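Local coordinates for water-soluble chlorophyll protein (Brassicaceae, PDB 5HPZ) that binds chlorophyll and tunes the pigment's spectrum by deforming its ring, at the interface of chains A and B. Residues are numbered along the deposited sequence; one frame, centred on the assembly and turned at random. Chains: chain A/B, Water-soluble chlorophyll protein.

The interface of chains A and B. Residues chain A 84, 86, 88; chain B 49-50, 152.
In this Kunitz-type beta-trefoil protein, the loop that follows strand 78-82 of chain A brings A:Ile86 against B:Leu50 and B:Leu152 of chain B, with B:Leu49 lying between them. The contact is part of the A/B interface of the deposited four-chain assembly, which may correspond to the chlorophyll-binding oligomer, and its twin recurs with the chains exchanged about the two-fold axis. All the residues that meet here belong to loops, so the strands of the two trefoils do not pair across this part of the interface, and no N or O of one chain lies within bonding distance of the other. A:Ile86 enters with its longer branch. CG1 sits between the backbone N and the carbonyl carbon (chi1 83°), and the extended second torsion (chi2 160°) carries the terminal methyl CD1 onwards to chain B. On one flank the CD2 methyl of B:Leu50 presses against A:Ile86 CG1 at 3.5 Å, somewhat tighter than usual carbon packing, and it also reaches CD1 of the same side chain at 3.6 Å. The two side chains cross at about a right angle. On the other flank B:Leu152 offers its CD1 methyl, 3.9 Å from A:Ile86 CD1. The same methyl also meets the pyrrolidine ring of A:Pro88, lying 4.0 Å from its CB and equally near CG, and these two side chains are again roughly perpendicular. B:Leu49 approaches more loosely, with its CB 4.4 Å from A:Ile86 CD1. A:Ser84 stands at the margin and contributes chiefly within its own chain: its hydroxyl OG donates to the carbonyl O of A:Ile86 over 2.6 Å, with a C=O...donor angle of 133° and the donor tilted slightly from the carbonyl plane. This bond ties the loop across two residues and may steady the backbone from which A:Ile86 projects.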
ATOM      1  N   SER A  84     -18.588  -6.319 -10.702  1.00 37.82           N
ATOM      2  CA  SER A  84     -17.320  -7.042 -10.694  1.00 37.53           C
ATOM      3  C   SER A  84     -17.434  -8.424  -9.982  1.00 37.94           C
ATOM      4  O   SER A  84     -17.821  -8.461  -8.852  1.00 39.99           O
ATOM      5  CB  SER A  84     -16.298  -6.192  -9.923  1.00 37.50           C
ATOM      6  OG  SER A  84     -14.999  -6.725 -10.094  1.00 34.81           O
ATOM      7  N   ILE A  86     -14.806  -9.929  -8.989  1.00 49.50           N
ATOM      8  CA  ILE A  86     -13.882  -9.787  -7.873  1.00 45.54           C
ATOM      9  C   ILE A  86     -13.996  -8.459  -7.108  1.00 38.57           C
ATOM     10  O   ILE A  86     -14.133  -7.377  -7.680  1.00 34.45           O
ATOM     11  CB  ILE A  86     -12.442 -10.085  -8.261  1.00 49.12           C
ATOM     12  CG1 ILE A  86     -11.801  -8.892  -8.873  1.00 46.88           C
ATOM     13  CG2 ILE A  86     -12.329 -11.303  -9.195  1.00 52.67           C
ATOM     14  CD1 ILE A  86     -10.310  -9.014  -8.799  1.00 53.04           C
ATOM     15  N   PRO A  88     -12.078  -7.459  -3.580  1.00 34.00           N
ATOM     16  CA  PRO A  88     -11.321  -8.084  -2.494  1.00 33.77           C
ATOM     17  C   PRO A  88     -11.216  -7.273  -1.211  1.00 37.08           C
ATOM     18  O   PRO A  88     -10.504  -7.692  -0.300  1.00 36.79           O
ATOM     19  CB  PRO A  88      -9.916  -8.246  -3.103  1.00 36.33           C
ATOM     20  CG  PRO A  88      -9.844  -7.189  -4.180  1.00 34.97           C
ATOM     21  CD  PRO A  88     -11.236  -7.033  -4.701  1.00 32.94           C
TER
ATOM     22  N   LEU B  49      -6.924  -9.922 -13.736  1.00 42.15           N
ATOM     23  CA  LEU B  49      -8.119 -10.786 -13.552  1.00 42.90           C
ATOM     24  C   LEU B  49      -9.412 -10.144 -14.006  1.00 44.65           C
ATOM     25  O   LEU B  49     -10.421 -10.811 -14.284  1.00 41.52           O
ATOM     26  CB  LEU B  49      -8.256 -11.154 -12.058  1.00 46.89           C
ATOM     27  CG  LEU B  49      -7.192 -12.100 -11.480  1.00 49.39           C
ATOM     28  CD1 LEU B  49      -7.272 -12.125  -9.948  1.00 48.66           C
ATOM     29  CD2 LEU B  49      -7.283 -13.514 -12.112  1.00 47.95           C
ATOM     30  N   LEU B  50      -9.390  -8.837 -14.097  1.00 38.44           N
ATOM     31  CA  LEU B  50     -10.550  -8.118 -14.506  1.00 39.54           C
ATOM     32  C   LEU B  50     -10.782  -8.254 -16.006  1.00 37.58           C
ATOM     33  O   LEU B  50      -9.936  -7.889 -16.807  1.00 40.80           O
ATOM     34  CB  LEU B  50     -10.376  -6.657 -14.117  1.00 41.96           C
ATOM     35  CG  LEU B  50     -10.032  -6.401 -12.642  1.00 45.58           C
ATOM     36  CD1 LEU B  50      -9.940  -4.912 -12.301  1.00 48.14           C
ATOM     37  CD2 LEU B  50     -11.053  -7.080 -11.757  1.00 49.51           C
ATOM     38  N   LEU B 152      -4.041 -12.025  -5.799  1.00 27.56           N
ATOM     39  CA  LEU B 152      -5.188 -12.948  -5.782  1.00 30.32           C
ATOM     40  C   LEU B 152      -4.944 -14.079  -6.762  1.00 31.29           C
ATOM     41  O   LEU B 152      -5.854 -14.515  -7.446  1.00 29.20           O
ATOM     42  CB  LEU B 152      -6.433 -12.174  -6.181  1.00 33.79           C
ATOM     43  CG  LEU B 152      -6.906 -11.030  -5.268  1.00 32.93           C
ATOM     44  CD1 LEU B 152      -8.052 -10.321  -5.948  1.00 33.67           C
ATOM     45  CD2 LEU B 152      -7.369 -11.610  -3.949  1.00 34.55           C
TER